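PDB 5U4Q: dTDP-glucose 4,6-dehydratase from Klebsiella pneumoniae, which probably catalyses the NAD-dependent dehydration of dTDP-glucose to a 4-keto-6-deoxy sugar nucleotide and binds NAD in a Rossmann-type domain. Local coordinates for residues F79-L85 with V121-A127; T176-F182 with P257-I263. All coordinates share one frame; numbering follows the deposited sequence. Where two conformers were deposited one is given.

Contact 1 (F79-L85 with V121-A127); sequences FDRVIHL and VKHLVYA. With NAD (nicotinamide-adenine-dinucleotide), chain C.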
loop_
_atom_site.group_PDB
_atom_site.type_symbol
_atom_site.label_atom_id
_atom_site.label_comp_id
_atom_site.label_asym_id
_atom_site.label_seq_id
_atom_site.Cartn_x
_atom_site.Cartn_y
_atom_site.Cartn_z
ATOM N N PHE A 79 -12.971 22.465 -0.749
ATOM C CA PHE A 79 -13.655 21.707 0.264
ATOM C C PHE A 79 -13.188 21.958 1.689
ATOM O O PHE A 79 -11.989 22.147 1.946
ATOM C CB PHE A 79 -13.495 20.200 -0.044
ATOM C CG PHE A 79 -14.111 19.794 -1.347
ATOM C CD1 PHE A 79 -15.497 19.863 -1.513
ATOM C CD2 PHE A 79 -13.336 19.346 -2.399
ATOM C CE1 PHE A 79 -16.074 19.521 -2.703
ATOM C CE2 PHE A 79 -13.912 19.011 -3.611
ATOM C CZ PHE A 79 -15.294 19.068 -3.749
ATOM N N ASP A 80 -14.130 21.928 2.619
ATOM C CA ASP A 80 -13.833 21.987 4.026
ATOM C C ASP A 80 -13.454 20.597 4.528
ATOM O O ASP A 80 -12.512 20.453 5.284
ATOM C CB ASP A 80 -15.029 22.545 4.791
ATOM C CG ASP A 80 -15.349 23.959 4.363
ATOM O OD1 ASP A 80 -14.469 24.839 4.555
ATOM O OD2 ASP A 80 -16.433 24.188 3.808
ATOM N N ARG A 81 -14.186 19.567 4.102
ATOM C CA ARG A 81 -13.899 18.209 4.509
ATOM C C ARG A 81 -14.115 17.253 3.349
ATOM O O ARG A 81 -14.830 17.556 2.401
ATOM C CB ARG A 81 -14.782 17.828 5.681
ATOM C CG ARG A 81 -14.483 18.728 6.890
ATOM C CD ARG A 81 -15.136 18.317 8.164
ATOM N NE ARG A 81 -14.993 19.416 9.107
ATOM C CZ ARG A 81 -15.750 19.595 10.185
ATOM N NH1 ARG A 81 -16.766 18.760 10.472
ATOM N NH2 ARG A 81 -15.517 20.644 10.958
ATOM N N VAL A 82 -13.506 16.072 3.440
ATOM C CA VAL A 82 -13.636 15.066 2.409
ATOM C C VAL A 82 -13.937 13.742 3.066
ATOM O O VAL A 82 -13.310 13.398 4.058
ATOM C CB VAL A 82 -12.326 14.931 1.608
ATOM C CG1 VAL A 82 -12.377 13.764 0.632
ATOM C CG2 VAL A 82 -11.996 16.236 0.887
ATOM N N ILE A 83 -14.933 13.030 2.520
ATOM C CA ILE A 83 -15.243 11.639 2.915
ATOM C C ILE A 83 -14.996 10.804 1.668
ATOM O O ILE A 83 -15.717 10.904 0.655
ATOM C CB ILE A 83 -16.644 11.446 3.542
ATOM C CG1 ILE A 83 -16.923 9.965 3.820
ATOM C CG2 ILE A 83 -17.743 11.999 2.680
ATOM C CD1 ILE A 83 -16.004 9.285 4.804
ATOM N N HIS A 84 -13.909 10.031 1.692
ATOM C CA HIS A 84 -13.482 9.261 0.545
ATOM C C HIS A 84 -13.917 7.817 0.678
ATOM O O HIS A 84 -13.413 7.066 1.526
ATOM C CB HIS A 84 -11.962 9.388 0.382
ATOM C CG HIS A 84 -11.412 8.546 -0.709
ATOM N ND1 HIS A 84 -11.889 8.601 -2.001
ATOM C CD2 HIS A 84 -10.431 7.615 -0.706
ATOM C CE1 HIS A 84 -11.234 7.733 -2.741
ATOM N NE2 HIS A 84 -10.347 7.118 -1.980
ATOM N N LEU A 85 -14.833 7.441 -0.206
ATOM C CA LEU A 85 -15.417 6.095 -0.223
ATOM C C LEU A 85 -15.205 5.368 -1.554
ATOM O O LEU A 85 -15.278 4.147 -1.612
ATOM C CB LEU A 85 -16.898 6.171 0.119
ATOM C CG LEU A 85 -17.201 6.758 1.497
ATOM C CD1 LEU A 85 -18.659 7.192 1.617
ATOM C CD2 LEU A 85 -16.817 5.815 2.624
ATOM N N VAL A 121 -7.517 21.043 3.080
ATOM C CA VAL A 121 -8.728 20.381 3.597
ATOM C C VAL A 121 -8.570 20.128 5.100
ATOM O O VAL A 121 -7.519 19.638 5.562
ATOM C CB VAL A 121 -8.996 19.090 2.818
ATOM C CG1 VAL A 121 -9.991 18.182 3.550
ATOM C CG2 VAL A 121 -9.483 19.443 1.429
ATOM N N LYS A 122 -9.599 20.477 5.875
ATOM C CA LYS A 122 -9.486 20.404 7.335
ATOM C C LYS A 122 -9.635 19.017 7.946
ATOM O O LYS A 122 -9.209 18.807 9.082
ATOM C CB LYS A 122 -10.431 21.401 7.994
ATOM C CG LYS A 122 -10.034 22.834 7.673
ATOM C CD LYS A 122 -10.738 23.859 8.540
ATOM C CE LYS A 122 -10.122 25.248 8.359
ATOM N NZ LYS A 122 -10.375 25.810 7.008
ATOM N N HIS A 123 -10.260 18.087 7.214
ATOM C CA HIS A 123 -10.383 16.713 7.703
ATOM C C HIS A 123 -10.684 15.791 6.532
ATOM O O HIS A 123 -11.611 16.065 5.746
ATOM C CB HIS A 123 -11.484 16.569 8.752
ATOM C CG HIS A 123 -11.476 15.264 9.488
ATOM N ND1 HIS A 123 -12.542 14.838 10.246
ATOM C CD2 HIS A 123 -10.517 14.315 9.621
ATOM C CE1 HIS A 123 -12.233 13.684 10.816
ATOM N NE2 HIS A 123 -11.025 13.330 10.428
ATOM N N LEU A 124 -9.888 14.730 6.413
ATOM C CA LEU A 124 -10.108 13.671 5.425
ATOM C C LEU A 124 -10.454 12.407 6.176
ATOM O O LEU A 124 -9.656 11.903 6.969
ATOM C CB LEU A 124 -8.849 13.374 4.634
ATOM C CG LEU A 124 -8.887 12.121 3.738
ATOM C CD1 LEU A 124 -9.936 12.234 2.643
ATOM C CD2 LEU A 124 -7.499 11.880 3.177
ATOM N N VAL A 125 -11.661 11.901 5.914
ATOM C CA VAL A 125 -12.121 10.627 6.432
ATOM C C VAL A 125 -12.128 9.689 5.243
ATOM O O VAL A 125 -12.574 10.072 4.167
ATOM C CB VAL A 125 -13.514 10.721 7.070
ATOM C CG1 VAL A 125 -13.997 9.351 7.559
ATOM C CG2 VAL A 125 -13.494 11.688 8.237
ATOM N N TYR A 126 -11.633 8.454 5.424
ATOM C CA TYR A 126 -11.506 7.567 4.262
ATOM C C TYR A 126 -11.784 6.145 4.664
ATOM O O TYR A 126 -11.585 5.762 5.817
ATOM C CB TYR A 126 -10.115 7.711 3.575
ATOM C CG TYR A 126 -8.976 7.305 4.471
ATOM C CD1 TYR A 126 -8.473 8.190 5.418
ATOM C CD2 TYR A 126 -8.430 6.013 4.427
ATOM C CE1 TYR A 126 -7.464 7.815 6.297
ATOM C CE2 TYR A 126 -7.404 5.640 5.287
ATOM C CZ TYR A 126 -6.944 6.526 6.241
ATOM O OH TYR A 126 -5.965 6.138 7.127
ATOM N N ALA A 127 -12.253 5.378 3.685
ATOM C CA ALA A 127 -12.590 3.982 3.911
ATOM C C ALA A 127 -11.361 3.084 3.854
ATOM O O ALA A 127 -10.637 3.052 2.860
ATOM C CB ALA A 127 -13.594 3.525 2.859
HETATM P PA NAD C . -19.923 0.655 -3.967
HETATM O O1A NAD C . -21.399 0.597 -3.894
HETATM O O2A NAD C . -19.169 -0.125 -5.026
HETATM O O5B NAD C . -19.506 2.215 -4.037
HETATM C C5B NAD C . -18.232 2.693 -4.451
HETATM C C4B NAD C . -18.449 3.688 -5.578
HETATM O O4B NAD C . -17.122 4.078 -5.981
HETATM C C3B NAD C . -19.156 3.097 -6.790
HETATM O O3B NAD C . -20.406 3.725 -7.113
HETATM C C2B NAD C . -18.105 3.228 -7.892
HETATM O O2B NAD C . -18.667 3.556 -9.178
HETATM C C1B NAD C . -17.131 4.283 -7.372
HETATM N N9A NAD C . -15.769 4.146 -7.915
HETATM C C8A NAD C . -15.012 3.025 -7.946
HETATM N N7A NAD C . -13.841 3.271 -8.539
HETATM C C5A NAD C . -13.831 4.570 -8.878
HETATM C C6A NAD C . -12.888 5.461 -9.583
HETATM N N6A NAD C . -11.708 5.037 -10.014
HETATM N N1A NAD C . -13.279 6.726 -9.748
HETATM C C2A NAD C . -14.465 7.197 -9.337
HETATM N N3A NAD C . -15.387 6.435 -8.714
HETATM C C4A NAD C . -15.098 5.128 -8.475
HETATM O O3 NAD C . -19.241 0.173 -2.587
HETATM P PN NAD C . -19.544 0.650 -1.080
HETATM O O1N NAD C . -20.425 1.828 -1.015
HETATM O O2N NAD C . -19.850 -0.651 -0.340
HETATM O O5D NAD C . -18.059 1.056 -0.665
HETATM C C5D NAD C . -17.658 2.332 -0.175
HETATM C C4D NAD C . -16.280 2.145 0.437
HETATM O O4D NAD C . -16.390 1.372 1.654
HETATM C C3D NAD C . -15.219 1.439 -0.399
HETATM O O3D NAD C . -13.976 2.112 -0.186
HETATM C C2D NAD C . -15.113 0.055 0.197
HETATM O O2D NAD C . -13.801 -0.531 0.062
HETATM C C1D NAD C . -15.459 0.296 1.652
HETATM N N1N NAD C . -16.073 -0.883 2.293
HETATM C C2N NAD C . -17.379 -1.205 2.145
HETATM C C3N NAD C . -17.931 -2.334 2.773
HETATM C C7N NAD C . -19.399 -2.765 2.653
HETATM O O7N NAD C . -19.827 -3.677 3.376
HETATM N N7N NAD C . -20.252 -2.231 1.764
HETATM C C4N NAD C . -17.108 -3.143 3.525
HETATM C C5N NAD C . -15.767 -2.809 3.657
HETATM C C6N NAD C . -15.255 -1.686 3.016
#
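Ile83 and Val125 press together on one face of two parallel strands, 81-84 and 123-127, where Ile83 CD1 lies 3.4 Å from Val125 CG1, tighter than ordinary van der Waals contact. Ile83 reaches its neighbour because CG1 is anti to the backbone N (chi1 176°) and chi2 then bends CD1 across the gap. The opposite face is packed almost as closely: Leu124 CD1 touches Val82 CG1 at 3.5 Å, while the other branch of Val82, CG2, meets Val121 CG1, the two valines crossing at about a right angle. Helix 98-118 lies over this side, with Ile112 against both Leu124 and His84. Between the faces the backbones bond in parallel fashion, Val125 N giving to Val82 O and His84 N to Val125 O at 2.8 Å, both nearly straight.

Toward the start of the strands the fit slackens. Lys122 N still donates to Asp80 O at 3.0 Å, but the bond is bent to 145° and its donor tilts from the carbonyl plane. The exposed Lys122 runs outward, its NZ still 4.9 Å from Asp80 OD1, too far for a salt bridge; Asp80 OD2 instead accepts a hydrogen bond from Lys5 N. Arg81 lays its aliphatic CG and CD beside His123 CB and sends its guanidinium on to a salt bridge with Asp235. The His123 ring bonds to Leu234 O and Thr177.

At the other end Leu85 O accepts a 2.8 Å hydrogen bond from ribose hydroxyl O3D of NAD, and Ala127 CB lies 3.4 Å from NAD O3D. Neighbouring parallel strands joined through a helix, with the dinucleotide at their C-terminal ends, are the signature of the Rossmann fold of the epimerase/dehydratase family.

Contact 2 (T176-F182 with P257-I263); sequences TTGLRFF and PYRVYNI. With NAD (nicotinamide-adenine-dinucleotide), chain C.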
loop_
_atom_site.group_PDB
_atom_site.type_symbol
_atom_site.label_atom_id
_atom_site.label_comp_id
_atom_site.label_asym_id
_atom_site.label_seq_id
_atom_site.Cartn_x
_atom_site.Cartn_y
_atom_site.Cartn_z
ATOM N N THR A 176 -6.301 13.114 9.336
ATOM C CA THR A 176 -6.875 11.970 8.618
ATOM C C THR A 176 -7.437 10.964 9.579
ATOM O O THR A 176 -6.825 10.670 10.642
ATOM C CB THR A 176 -5.852 11.282 7.688
ATOM O OG1 THR A 176 -4.766 10.707 8.442
ATOM C CG2 THR A 176 -5.300 12.250 6.650
ATOM N N THR A 177 -8.617 10.433 9.228
ATOM C CA THR A 177 -9.247 9.358 9.972
ATOM C C THR A 177 -9.641 8.235 8.993
ATOM O O THR A 177 -10.488 8.435 8.106
ATOM C CB THR A 177 -10.509 9.815 10.742
ATOM O OG1 THR A 177 -10.193 10.913 11.588
ATOM C CG2 THR A 177 -11.054 8.652 11.582
ATOM N N GLY A 178 -9.036 7.057 9.165
ATOM C CA GLY A 178 -9.401 5.887 8.392
ATOM C C GLY A 178 -10.387 5.019 9.155
ATOM O O GLY A 178 -10.305 4.878 10.372
ATOM N N LEU A 179 -11.325 4.437 8.435
ATOM C CA LEU A 179 -12.370 3.598 9.045
ATOM C C LEU A 179 -12.326 2.203 8.447
ATOM O O LEU A 179 -12.542 2.036 7.248
ATOM C CB LEU A 179 -13.732 4.220 8.806
ATOM C CG LEU A 179 -13.956 5.594 9.415
ATOM C CD1 LEU A 179 -15.295 6.160 8.978
ATOM C CD2 LEU A 179 -13.868 5.566 10.929
ATOM N N ARG A 180 -11.989 1.204 9.259
ATOM C CA ARG A 180 -11.914 -0.183 8.849
ATOM C C ARG A 180 -13.303 -0.784 8.912
ATOM O O ARG A 180 -13.779 -1.183 9.976
ATOM C CB ARG A 180 -10.921 -0.995 9.705
ATOM C CG ARG A 180 -9.483 -0.587 9.479
ATOM C CD ARG A 180 -8.530 -1.304 10.430
ATOM N NE ARG A 180 -7.158 -0.829 10.238
ATOM C CZ ARG A 180 -6.144 -1.161 11.035
ATOM N NH1 ARG A 180 -6.355 -1.946 12.070
ATOM N NH2 ARG A 180 -4.932 -0.690 10.808
ATOM N N PHE A 181 -13.959 -0.794 7.748
ATOM C CA PHE A 181 -15.304 -1.339 7.604
ATOM C C PHE A 181 -15.264 -2.868 7.559
ATOM O O PHE A 181 -14.318 -3.478 7.065
ATOM C CB PHE A 181 -15.932 -0.842 6.306
ATOM C CG PHE A 181 -16.339 0.619 6.328
ATOM C CD1 PHE A 181 -17.536 1.024 6.907
ATOM C CD2 PHE A 181 -15.532 1.588 5.765
ATOM C CE1 PHE A 181 -17.909 2.364 6.914
ATOM C CE2 PHE A 181 -15.905 2.918 5.753
ATOM C CZ PHE A 181 -17.090 3.321 6.341
ATOM N N PHE A 182 -16.319 -3.479 8.087
ATOM C CA PHE A 182 -16.509 -4.925 8.069
ATOM C C PHE A 182 -17.552 -5.210 6.964
ATOM O O PHE A 182 -17.201 -5.144 5.789
ATOM C CB PHE A 182 -16.838 -5.397 9.498
ATOM C CG PHE A 182 -15.612 -5.430 10.378
ATOM C CD1 PHE A 182 -14.986 -4.255 10.776
ATOM C CD2 PHE A 182 -15.035 -6.656 10.729
ATOM C CE1 PHE A 182 -13.828 -4.295 11.532
ATOM C CE2 PHE A 182 -13.884 -6.711 11.489
ATOM C CZ PHE A 182 -13.267 -5.526 11.880
ATOM N N PRO A 257 -1.543 14.093 13.253
ATOM C CA PRO A 257 -3.036 14.088 13.390
ATOM C C PRO A 257 -3.631 12.991 12.486
ATOM O O PRO A 257 -4.279 13.278 11.477
ATOM C CB PRO A 257 -3.427 15.500 12.938
ATOM C CG PRO A 257 -2.349 15.874 11.979
ATOM C CD PRO A 257 -1.087 15.299 12.551
ATOM N N TYR A 258 -3.398 11.755 12.900
ATOM C CA TYR A 258 -3.717 10.542 12.153
ATOM C C TYR A 258 -4.371 9.539 13.073
ATOM O O TYR A 258 -3.855 9.244 14.161
ATOM C CB TYR A 258 -2.421 9.940 11.620
ATOM C CG TYR A 258 -2.411 8.446 11.278
ATOM C CD1 TYR A 258 -2.682 8.007 9.971
ATOM C CD2 TYR A 258 -2.059 7.481 12.220
ATOM C CE1 TYR A 258 -2.652 6.658 9.652
ATOM C CE2 TYR A 258 -2.015 6.121 11.906
ATOM C CZ TYR A 258 -2.290 5.718 10.603
ATOM O OH TYR A 258 -2.245 4.368 10.298
ATOM N N ARG A 259 -5.506 8.994 12.645
ATOM C CA ARG A 259 -6.201 7.965 13.422
ATOM C C ARG A 259 -6.866 6.955 12.514
ATOM O O ARG A 259 -7.318 7.308 11.420
ATOM C CB ARG A 259 -7.313 8.562 14.290
ATOM C CG ARG A 259 -6.865 9.349 15.503
ATOM C CD ARG A 259 -6.207 8.466 16.543
ATOM N NE ARG A 259 -5.972 9.232 17.764
ATOM C CZ ARG A 259 -5.002 10.127 17.909
ATOM N NH1 ARG A 259 -4.884 10.784 19.056
ATOM N NH2 ARG A 259 -4.158 10.371 16.917
ATOM N N VAL A 260 -6.947 5.710 12.995
ATOM C CA VAL A 260 -7.642 4.622 12.298
ATOM C C VAL A 260 -8.544 3.969 13.359
ATOM O O VAL A 260 -8.115 3.747 14.493
ATOM C CB VAL A 260 -6.726 3.583 11.619
ATOM C CG1 VAL A 260 -7.578 2.502 10.970
ATOM C CG2 VAL A 260 -5.814 4.252 10.592
ATOM N N TYR A 261 -9.803 3.715 12.998
ATOM C CA TYR A 261 -10.761 3.049 13.861
ATOM C C TYR A 261 -11.461 1.890 13.159
ATOM O O TYR A 261 -11.767 1.963 11.962
ATOM C CB TYR A 261 -11.879 4.007 14.294
ATOM C CG TYR A 261 -11.386 5.183 15.099
ATOM C CD1 TYR A 261 -11.047 5.047 16.456
ATOM C CD2 TYR A 261 -11.256 6.437 14.517
ATOM C CE1 TYR A 261 -10.567 6.128 17.172
ATOM C CE2 TYR A 261 -10.768 7.522 15.226
ATOM C CZ TYR A 261 -10.423 7.360 16.554
ATOM O OH TYR A 261 -9.958 8.457 17.241
ATOM N N ASN A 262 -11.733 0.827 13.911
ATOM C CA ASN A 262 -12.690 -0.179 13.440
ATOM C C ASN A 262 -14.097 0.408 13.526
ATOM O O ASN A 262 -14.420 1.144 14.455
ATOM C CB ASN A 262 -12.711 -1.421 14.319
ATOM C CG ASN A 262 -11.499 -2.305 14.155
ATOM O OD1 ASN A 262 -10.873 -2.365 13.102
ATOM N ND2 ASN A 262 -11.221 -3.073 15.195
ATOM N N ILE A 263 -14.925 0.079 12.553
ATOM C CA ILE A 263 -16.340 0.482 12.585
ATOM C C ILE A 263 -17.167 -0.772 12.267
ATOM O O ILE A 263 -16.978 -1.396 11.238
ATOM C CB ILE A 263 -16.606 1.662 11.647
ATOM C CG1 ILE A 263 -18.057 2.132 11.775
ATOM C CG2 ILE A 263 -16.263 1.335 10.197
ATOM C CD1 ILE A 263 -18.337 3.388 10.990
HETATM P PA NAD C . -19.923 0.655 -3.967
HETATM O O1A NAD C . -21.399 0.597 -3.894
HETATM O O2A NAD C . -19.169 -0.125 -5.026
HETATM O O5B NAD C . -19.506 2.215 -4.037
HETATM C C5B NAD C . -18.232 2.693 -4.451
HETATM C C4B NAD C . -18.449 3.688 -5.578
HETATM O O4B NAD C . -17.122 4.078 -5.981
HETATM C C3B NAD C . -19.156 3.097 -6.790
HETATM O O3B NAD C . -20.406 3.725 -7.113
HETATM C C2B NAD C . -18.105 3.228 -7.892
HETATM O O2B NAD C . -18.667 3.556 -9.178
HETATM C C1B NAD C . -17.131 4.283 -7.372
HETATM N N9A NAD C . -15.769 4.146 -7.915
HETATM C C8A NAD C . -15.012 3.025 -7.946
HETATM N N7A NAD C . -13.841 3.271 -8.539
HETATM C C5A NAD C . -13.831 4.570 -8.878
HETATM C C6A NAD C . -12.888 5.461 -9.583
HETATM N N6A NAD C . -11.708 5.037 -10.014
HETATM N N1A NAD C . -13.279 6.726 -9.748
HETATM C C2A NAD C . -14.465 7.197 -9.337
HETATM N N3A NAD C . -15.387 6.435 -8.714
HETATM C C4A NAD C . -15.098 5.128 -8.475
HETATM O O3 NAD C . -19.241 0.173 -2.587
HETATM P PN NAD C . -19.544 0.650 -1.080
HETATM O O1N NAD C . -20.425 1.828 -1.015
HETATM O O2N NAD C . -19.850 -0.651 -0.340
HETATM O O5D NAD C . -18.059 1.056 -0.665
HETATM C C5D NAD C . -17.658 2.332 -0.175
HETATM C C4D NAD C . -16.280 2.145 0.437
HETATM O O4D NAD C . -16.390 1.372 1.654
HETATM C C3D NAD C . -15.219 1.439 -0.399
HETATM O O3D NAD C . -13.976 2.112 -0.186
HETATM C C2D NAD C . -15.113 0.055 0.197
HETATM O O2D NAD C . -13.801 -0.531 0.062
HETATM C C1D NAD C . -15.459 0.296 1.652
HETATM N N1N NAD C . -16.073 -0.883 2.293
HETATM C C2N NAD C . -17.379 -1.205 2.145
HETATM C C3N NAD C . -17.931 -2.334 2.773
HETATM C C7N NAD C . -19.399 -2.765 2.653
HETATM O O7N NAD C . -19.827 -3.677 3.376
HETATM N N7N NAD C . -20.252 -2.231 1.764
HETATM C C4N NAD C . -17.108 -3.143 3.525
HETATM C C5N NAD C . -15.767 -2.809 3.657
HETATM C C6N NAD C . -15.255 -1.686 3.016
HETATM O O HOH W 1 -5.761 8.064 8.993
HETATM O O HOH W 2 -18.516 -2.012 9.100
#
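Arg259 O is gripped twice: Gly178 N donates to it at 2.8 Å in the carbonyl plane, and a water donates to it at 3.0 Å while also bonding Thr176 OG1, which hydrogen-bonds Ser169 OG of helix 153-172 as well. Thr177 CA adds a weaker C-H contact to Arg259 O. The parallel pairing continues through Gly178 O, which takes Tyr261 N, and Tyr261 O, which takes Arg180 N. It ends with Ile263 N over Arg180 O, a longer bond whose donor stands above the carbonyl plane, 41° out of it.

Across the face that carries Arg180, its extended chain crosses Val260 at about a right angle, with Val260 CG1 3.4 Å from NE. Asn262 OD1 lies beside CB and CD of the same arginine and at the edge of the Phe182 ring, in the ring plane, the amide turned nearly perpendicular to that ring. Tyr133 OH ties the two polar ends together, bonding both Asn262 OD1 and Arg180 NH1, while Glu162 forms a salt bridge with NH2.

On the other face Ile263 CG2 rests over the Phe181 ring in a CH-pi contact, 3.9 Å from its centroid. The methyl comes there from the place between backbone N and carbonyl carbon, with CG1 anti to N (chi1 -176°). Phe181 CB lies 3.3 Å from NAD C5N, and Phe182 O approaches C4N, so this end of the strand borders the nicotinamide. A second water joins Phe182 N to Ile263 O.

Nearer the start of the strands, Thr177 CG2 meets the edge of the Tyr261 ring. Helix 153-172 packs against Tyr258 and Val260; on the reverse face helix 223-234 receives Phe181 and Ile263, helix 306-312 covers Tyr261, and strand 123-129 pairs with the far edge of 176-182.

From the N terminus the chain builds strands 5-9, 29-34 and 57-61 before 79-85 comes in beside 5-9. Contact 1 then closes a loop of 35 residues, which includes helix 98-118, when 121-127 returns alongside. Only afterwards, past helix 153-172, does 176-182 open contact 2, whose 74-residue loop, with helix 223-234 among its parts, ends at 257-263. The two loops therefore follow in series, neither enclosing nor crossing the other. They still meet, because 123-129 and 176-185 are adjacent strands: Leu124 O probably bonds Thr177 N. Together they make four strands lying side by side in the central sheet, 81-84, 123-129, 176-185 and 258-263, and flank NAD at its nicotinamide ribose (contact 1) and nicotinamide ring (contact 2).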